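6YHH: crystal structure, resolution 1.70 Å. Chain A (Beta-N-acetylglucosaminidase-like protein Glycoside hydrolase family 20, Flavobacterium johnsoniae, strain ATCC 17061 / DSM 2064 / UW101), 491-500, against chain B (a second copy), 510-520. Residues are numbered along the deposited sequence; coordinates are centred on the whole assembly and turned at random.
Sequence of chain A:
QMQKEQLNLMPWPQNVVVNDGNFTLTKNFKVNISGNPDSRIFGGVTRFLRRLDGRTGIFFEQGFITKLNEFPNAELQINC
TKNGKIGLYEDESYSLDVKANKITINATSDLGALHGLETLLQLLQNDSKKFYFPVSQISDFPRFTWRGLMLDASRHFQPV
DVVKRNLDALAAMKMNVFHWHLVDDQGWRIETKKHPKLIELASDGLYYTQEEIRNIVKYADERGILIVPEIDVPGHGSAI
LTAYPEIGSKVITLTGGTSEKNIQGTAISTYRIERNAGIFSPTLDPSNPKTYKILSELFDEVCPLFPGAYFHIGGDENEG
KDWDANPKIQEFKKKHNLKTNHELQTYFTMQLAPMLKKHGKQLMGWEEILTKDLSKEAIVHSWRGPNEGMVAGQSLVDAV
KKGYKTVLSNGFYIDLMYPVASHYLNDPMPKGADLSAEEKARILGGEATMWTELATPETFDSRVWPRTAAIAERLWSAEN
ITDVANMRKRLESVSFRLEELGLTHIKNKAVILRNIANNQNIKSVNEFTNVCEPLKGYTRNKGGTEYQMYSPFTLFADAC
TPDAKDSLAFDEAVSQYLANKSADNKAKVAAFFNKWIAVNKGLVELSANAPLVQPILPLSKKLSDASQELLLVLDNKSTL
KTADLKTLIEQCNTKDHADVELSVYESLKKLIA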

ATOM      1  N   LEU A 491      20.367  -4.250 -11.423  1.00  9.24           N
ATOM      2  CA  LEU A 491      19.227  -4.511 -10.493  1.00  9.16           C
ATOM      3  C   LEU A 491      18.727  -3.229  -9.823  1.00 10.36           C
ATOM      4  O   LEU A 491      17.547  -3.129  -9.453  1.00 10.36           O
ATOM      5  N   GLU A 492      19.611  -2.255  -9.621  1.00 11.04           N
ATOM      6  CA  GLU A 492      19.290  -1.051  -8.889  1.00 11.20           C
ATOM      7  C   GLU A 492      18.119  -0.298  -9.554  1.00 10.86           C
ATOM      8  O   GLU A 492      17.125   0.051  -8.904  1.00  9.94           O
ATOM      9  N   SER A 493      18.188  -0.100 -10.863  1.00 10.13           N
ATOM     10  CA  SER A 493      17.105   0.602 -11.538  1.00  9.88           C
ATOM     11  C   SER A 493      15.857  -0.256 -11.714  1.00  8.70           C
ATOM     12  O   SER A 493      14.747   0.261 -11.656  1.00  8.66           O
ATOM     13  N   VAL A 494      16.030  -1.549 -11.897  1.00  8.83           N
ATOM     14  CA  VAL A 494      14.895  -2.474 -11.958  1.00  9.22           C
ATOM     15  C   VAL A 494      14.107  -2.401 -10.639  1.00  9.68           C
ATOM     16  O   VAL A 494      12.861  -2.285 -10.660  1.00  9.51           O
ATOM     17  N   SER A 495      14.817  -2.445  -9.527  1.00  9.51           N
ATOM     18  CA  SER A 495      14.170  -2.402  -8.225  1.00 10.47           C
ATOM     19  C   SER A 495      13.425  -1.068  -7.996  1.00 10.32           C
ATOM     20  O   SER A 495      12.281  -1.042  -7.523  1.00 10.18           O
ATOM     21  N   PHE A 496      14.079   0.037  -8.364  1.00  9.27           N
ATOM     22  CA  PHE A 496      13.455   1.347  -8.314  1.00  9.95           C
ATOM     23  C   PHE A 496      12.186   1.424  -9.130  1.00  9.63           C
ATOM     24  O   PHE A 496      11.131   1.845  -8.612  1.00  9.66           O
ATOM     25  N   ARG A 497      12.221   0.964 -10.380  1.00  9.08           N
ATOM     26  CA  ARG A 497      11.042   1.086 -11.246  1.00  9.13           C
ATOM     27  C   ARG A 497       9.867   0.220 -10.837  1.00  8.96           C
ATOM     28  O   ARG A 497       8.730   0.496 -11.180  1.00  9.15           O
ATOM     29  N   LEU A 498      10.122  -0.851 -10.052  1.00  8.56           N
ATOM     30  CA  LEU A 498       9.011  -1.622  -9.530  1.00  9.26           C
ATOM     31  C   LEU A 498       8.123  -0.780  -8.599  1.00  9.59           C
ATOM     32  O   LEU A 498       6.939  -1.138  -8.407  1.00  9.77           O
ATOM     33  N   GLU A 499       8.637   0.327  -8.066  1.00  9.29           N
ATOM     34  CA  GLU A 499       7.824   1.110  -7.131  1.00  9.99           C
ATOM     35  C   GLU A 499       6.597   1.686  -7.768  1.00  9.33           C
ATOM     36  O   GLU A 499       5.590   1.929  -7.092  1.00  9.06           O
ATOM     37  N   GLU A 500       6.636   1.905  -9.089  1.00  8.84           N
ATOM     38  CA  GLU A 500       5.451   2.406  -9.750  1.00  8.93           C
ATOM     39  C   GLU A 500       4.289   1.442  -9.754  1.00  9.51           C
ATOM     40  O   GLU A 500       3.181   1.856 -10.028  1.00 10.38           O
TER
ATOM     41  N   ALA B 510       8.148   9.669  -0.957  1.00 10.32           N
ATOM     42  CA  ALA B 510       9.481   9.229  -1.372  1.00 10.46           C
ATOM     43  C   ALA B 510       9.474   8.524  -2.726  1.00  9.53           C
ATOM     44  O   ALA B 510      10.442   8.636  -3.475  1.00  9.50           O
ATOM     45  N   VAL B 511       8.427   7.749  -3.050  1.00  9.04           N
ATOM     46  CA  VAL B 511       8.286   7.087  -4.324  1.00  9.48           C
ATOM     47  C   VAL B 511       8.338   8.125  -5.476  1.00  9.28           C
ATOM     48  O   VAL B 511       9.094   7.995  -6.479  1.00  9.45           O
ATOM     49  N   ILE B 512       7.537   9.181  -5.284  1.00  8.85           N
ATOM     50  CA  ILE B 512       7.411  10.248  -6.263  1.00  8.84           C
ATOM     51  C   ILE B 512       8.763  10.921  -6.403  1.00  8.76           C
ATOM     52  O   ILE B 512       9.231  11.257  -7.536  1.00  9.09           O
ATOM     53  N   LEU B 513       9.414  11.218  -5.280  1.00  8.47           N
ATOM     54  CA  LEU B 513      10.694  11.910  -5.334  1.00  8.58           C
ATOM     55  C   LEU B 513      11.758  11.077  -6.041  1.00  9.20           C
ATOM     56  O   LEU B 513      12.560  11.625  -6.856  1.00  8.82           O
ATOM     57  N   ARG B 514      11.832   9.785  -5.765  1.00  8.93           N
ATOM     58  CA  ARG B 514      12.698   8.922  -6.544  1.00  9.34           C
ATOM     59  C   ARG B 514      12.420   8.982  -8.034  1.00  9.56           C
ATOM     60  O   ARG B 514      13.370   9.057  -8.872  1.00  9.78           O
ATOM     61  N   ASN B 515      11.145   8.968  -8.410  1.00  9.53           N
ATOM     62  CA  ASN B 515      10.797   9.079  -9.783  1.00 10.03           C
ATOM     63  C   ASN B 515      11.339  10.350 -10.426  1.00 10.44           C
ATOM     64  O   ASN B 515      11.990  10.315 -11.487  1.00 10.50           O
ATOM     65  N   ILE B 516      11.051  11.494  -9.786  1.00 10.00           N
ATOM     66  CA  ILE B 516      11.507  12.784 -10.293  1.00 11.87           C
ATOM     67  C   ILE B 516      13.030  12.879 -10.366  1.00 10.75           C
ATOM     68  O   ILE B 516      13.566  13.475 -11.319  1.00  9.74           O
ATOM     69  N   ALA B 517      13.742  12.263  -9.414  1.00 11.18           N
ATOM     70  CA  ALA B 517      15.176  12.420  -9.317  1.00 10.38           C
ATOM     71  C   ALA B 517      15.895  11.288 -10.024  1.00 10.69           C
ATOM     72  O   ALA B 517      17.151  11.258  -9.956  1.00 11.85           O
ATOM     73  N   ASN B 518      15.157  10.425 -10.749  1.00 10.69           N
ATOM     74  CA  ASN B 518      15.782   9.300 -11.479  1.00 11.23           C
ATOM     75  C   ASN B 518      16.600   8.423 -10.488  1.00 10.89           C
ATOM     76  O   ASN B 518      17.719   7.961 -10.846  1.00 10.91           O
ATOM     77  N   ASN B 519      16.027   8.281  -9.265  1.00 10.54           N
ATOM     78  CA  ASN B 519      16.594   7.467  -8.207  1.00  9.98           C
ATOM     79  C   ASN B 519      18.018   7.865  -7.806  1.00 10.94           C
ATOM     80  O   ASN B 519      18.788   7.033  -7.285  1.00 11.07           O
ATOM     81  N   GLN B 520      18.364   9.139  -8.025  1.00 10.69           N
ATOM     82  CA  GLN B 520      19.535   9.701  -7.408  1.00 11.12           C
ATOM     83  C   GLN B 520      19.207  10.011  -5.931  1.00 12.03           C
ATOM     84  O   GLN B 520      18.114   9.699  -5.436  1.00 12.86           O
TER

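The two helices, 491-497 of chain A and 510-517 of chain B, run at 133° with axes 11.3 Å apart at their closest, a spacing that leaves room for large side chains.

The apolar centre is Phe A496, whose CA-to-CB bond points toward chain B. With chi1 in t (152°), its ring reaches the C-terminal end of the opposing helix. Over one face lies Asn B519, whose CB sits 3.5 Å from the ring centroid and 10° off the normal, a CH-pi contact. Phe A496 CZ approaches Arg B514 O at 3.5 Å; that carbonyl already accepts from Asn B519 N (2.8 Å) in the Schellman motif, where Asn B518 and Asn B519 both have positive phi, a conformation asparagine tolerates well.

Charge pairing flanks the ring. Glu A499 (chi1 m, chi2 t) and Arg B514 (m, t, m) both point toward the facing stretch and form a two-pronged salt bridge: Arg B514 NE donates to Glu A499 OE1 at 2.8 Å, nearly straight at 174°, and Arg B514 NH1 to Glu A499 OE2 at 2.9 Å. A carboxylate matches two guanidinium N-H groups in this way. Val B511 (t) adds a small apolar flank, its CG2 3.7 Å from Glu A499 OE2.

Arg A497 leaves its backbone sideways, but its long m, m, t chain brings the guanidinium across. There NH1 donates to OD1 of Asn B515 (chi1 t) at 2.9 Å.

Waters fill the remaining polar gaps. Water 1 donates to Glu A492 O (2.7 Å) and accepts from Asn B519 ND2 (3.0 Å). Water 2 links Arg A497 NH2 (2.8 Å) to Asn B515 O (2.9 Å), while water 3 accepts from Arg A497 NH2 (3.2 Å) and donates to Asn B518 OD1 (2.7 Å). Water 4 donates to both Glu A499 OE1 and Val B511 O, each 2.8 Å away.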

ATOM      1  CB  LEU A 491      19.735  -5.461  -9.446  1.00  9.02           C
ATOM      2  CG  LEU A 491      18.696  -6.068  -8.519  1.00  9.74           C
ATOM      3  CD1 LEU A 491      17.752  -6.948  -9.263  1.00 10.49           C
ATOM      4  CD2 LEU A 491      19.362  -6.883  -7.411  1.00 10.81           C
ATOM      5  CB  GLU A 492      20.454  -0.102  -8.739  1.00 13.82           C
ATOM      6  CG  GLU A 492      21.691  -0.625  -8.058  1.00 19.31           C
ATOM      7  CD  GLU A 492      22.743   0.476  -7.863  1.00 28.78           C
ATOM      8  OE1 GLU A 492      22.597   1.618  -8.523  1.00 30.24           O
ATOM      9  OE2 GLU A 492      23.705   0.196  -7.040  1.00 34.35           O
ATOM     10  CB  SER A 493      17.546   1.169 -12.903  1.00 11.43           C
ATOM     11  OG  SER A 493      17.923   0.144 -13.769  1.00 12.21           O
ATOM     12  CB  VAL A 494      15.434  -3.906 -12.215  1.00 10.75           C
ATOM     13  CG1 VAL A 494      14.317  -4.923 -12.125  1.00 12.22           C
ATOM     14  CG2 VAL A 494      16.083  -4.023 -13.602  1.00 11.91           C
ATOM     15  CB  SER A 495      15.223  -2.595  -7.140  1.00 11.11           C
ATOM     16  OG  SER A 495      14.612  -2.616  -5.832  1.00 11.09           O
ATOM     17  CB  PHE A 496      14.493   2.328  -8.766  1.00 10.18           C
ATOM     18  CG  PHE A 496      14.009   3.590  -9.424  1.00 10.56           C
ATOM     19  CD1 PHE A 496      13.165   4.445  -8.784  1.00 10.95           C
ATOM     20  CD2 PHE A 496      14.575   4.008 -10.616  1.00 11.65           C
ATOM     21  CE1 PHE A 496      12.741   5.599  -9.371  1.00 11.11           C
ATOM     22  CE2 PHE A 496      14.205   5.214 -11.245  1.00 11.85           C
ATOM     23  CZ  PHE A 496      13.303   6.042 -10.581  1.00 11.19           C
ATOM     24  CB  ARG A 497      11.433   0.958 -12.709  1.00 10.42           C
ATOM     25  CG  ARG A 497      12.264   2.134 -13.209  1.00 10.10           C
ATOM     26  CD  ARG A 497      11.547   3.499 -13.097  1.00 10.10           C
ATOM     27  NE  ARG A 497      12.338   4.545 -13.801  1.00 11.04           N
ATOM     28  CZ  ARG A 497      12.021   5.834 -13.746  1.00 11.67           C
ATOM     29  NH1 ARG A 497      10.946   6.231 -13.056  1.00 12.08           N
ATOM     30  NH2 ARG A 497      12.793   6.753 -14.326  1.00 13.53           N
ATOM     31  CB  LEU A 498       9.497  -2.903  -8.812  1.00 10.37           C
ATOM     32  CG  LEU A 498      10.180  -3.984  -9.601  1.00 11.61           C
ATOM     33  CD1 LEU A 498      10.774  -5.017  -8.662  1.00 11.23           C
ATOM     34  CD2 LEU A 498       9.169  -4.655 -10.528  1.00 12.61           C
ATOM     35  CB  GLU A 499       8.614   2.240  -6.499  1.00 10.19           C
ATOM     36  CG  GLU A 499       9.705   1.820  -5.513  1.00  9.84           C
ATOM     37  CD  GLU A 499      10.196   2.962  -4.693  1.00 10.51           C
ATOM     38  OE1 GLU A 499      10.691   3.919  -5.273  1.00 10.36           O
ATOM     39  OE2 GLU A 499       9.918   2.903  -3.465  1.00  9.31           O
ATOM     40  CB  GLU A 500       5.767   2.866 -11.188  1.00  9.64           C
ATOM     41  CG  GLU A 500       5.932   1.700 -12.153  1.00  9.59           C
ATOM     42  CD  GLU A 500       6.617   2.037 -13.480  1.00 10.67           C
ATOM     43  OE1 GLU A 500       7.178   3.147 -13.615  1.00 10.77           O
ATOM     44  OE2 GLU A 500       6.614   1.112 -14.331  1.00 10.50           O
TER
ATOM     45  CB  ALA B 510      10.032   8.334  -0.264  1.00 10.38           C
ATOM     46  CB  VAL B 511       6.963   6.300  -4.428  1.00  9.51           C
ATOM     47  CG1 VAL B 511       6.807   5.705  -5.800  1.00 10.30           C
ATOM     48  CG2 VAL B 511       7.010   5.130  -3.403  1.00 10.30           C
ATOM     49  CB  ILE B 512       6.281  11.228  -5.867  1.00  9.31           C
ATOM     50  CG1 ILE B 512       4.965  10.524  -6.007  1.00  9.90           C
ATOM     51  CG2 ILE B 512       6.363  12.460  -6.732  1.00 10.43           C
ATOM     52  CD1 ILE B 512       3.813  11.219  -5.345  1.00 11.01           C
ATOM     53  CB  LEU B 513      11.149  12.394  -3.991  1.00  9.42           C
ATOM     54  CG  LEU B 513      10.254  13.446  -3.321  1.00 10.17           C
ATOM     55  CD1 LEU B 513      10.783  13.838  -2.006  1.00 12.13           C
ATOM     56  CD2 LEU B 513      10.094  14.680  -4.164  1.00 11.16           C
ATOM     57  CB  ARG B 514      12.690   7.424  -6.017  1.00  8.57           C
ATOM     58  CG  ARG B 514      13.510   7.335  -4.728  1.00  9.96           C
ATOM     59  CD  ARG B 514      13.595   5.876  -4.318  1.00  9.39           C
ATOM     60  NE  ARG B 514      12.406   5.417  -3.627  1.00  9.98           N
ATOM     61  CZ  ARG B 514      12.108   5.611  -2.336  1.00  8.95           C
ATOM     62  NH1 ARG B 514      10.942   5.131  -1.874  1.00  9.00           N
ATOM     63  NH2 ARG B 514      12.926   6.268  -1.493  1.00  9.98           N
ATOM     64  CB  ASN B 515       9.302   8.989  -9.952  1.00  9.43           C
ATOM     65  CG  ASN B 515       8.873   9.162 -11.390  1.00 10.37           C
ATOM     66  OD1 ASN B 515       9.266   8.409 -12.278  1.00 10.65           O
ATOM     67  ND2 ASN B 515       8.022  10.169 -11.614  1.00  9.81           N
ATOM     68  CB  ILE B 516      10.969  13.885  -9.292  1.00 13.97           C
ATOM     69  CG1 ILE B 516       9.475  14.000  -9.446  1.00 17.16           C
ATOM     70  CG2 ILE B 516      11.753  15.157  -9.372  1.00 16.93           C
ATOM     71  CD1 ILE B 516       8.920  14.785  -8.228  1.00 18.71           C
ATOM     72  CB  ALA B 517      15.584  12.416  -7.886  1.00 11.62           C
ATOM     73  CB  ASN B 518      16.600   9.819 -12.691  1.00 11.59           C
ATOM     74  CG  ASN B 518      16.958   8.707 -13.634  1.00 13.44           C
ATOM     75  OD1 ASN B 518      16.366   7.643 -13.604  1.00 15.11           O
ATOM     76  ND2 ASN B 518      17.986   8.932 -14.440  1.00 15.63           N
ATOM     77  CB  ASN B 519      16.617   5.989  -8.635  1.00 10.24           C
ATOM     78  CG  ASN B 519      16.845   5.035  -7.445  1.00 11.00           C
ATOM     79  OD1 ASN B 519      16.388   5.279  -6.348  1.00 11.93           O
ATOM     80  ND2 ASN B 519      17.457   3.867  -7.700  1.00 11.06           N
ATOM     81  CB  GLN B 520      19.927  10.966  -8.189  1.00 11.80           C
ATOM     82  CG  GLN B 520      20.250  10.724  -9.667  1.00 13.21           C
ATOM     83  CD  GLN B 520      20.464  12.023 -10.389  1.00 14.72           C
ATOM     84  OE1 GLN B 520      19.489  12.679 -10.852  1.00 15.84           O
ATOM     85  NE2 GLN B 520      21.691  12.503 -10.330  1.00 13.30           N
TER
HETATM   86  O   HOH W   1      17.546   1.134  -6.419  1.00 19.67           O
HETATM   87  O   HOH W   2      11.716   9.387 -14.209  1.00 11.69           O
HETATM   88  O   HOH W   3      15.648   6.265 -15.769  1.00 21.12           O
HETATM   89  O   HOH W   4      10.071   5.589  -7.428  1.00  9.94           O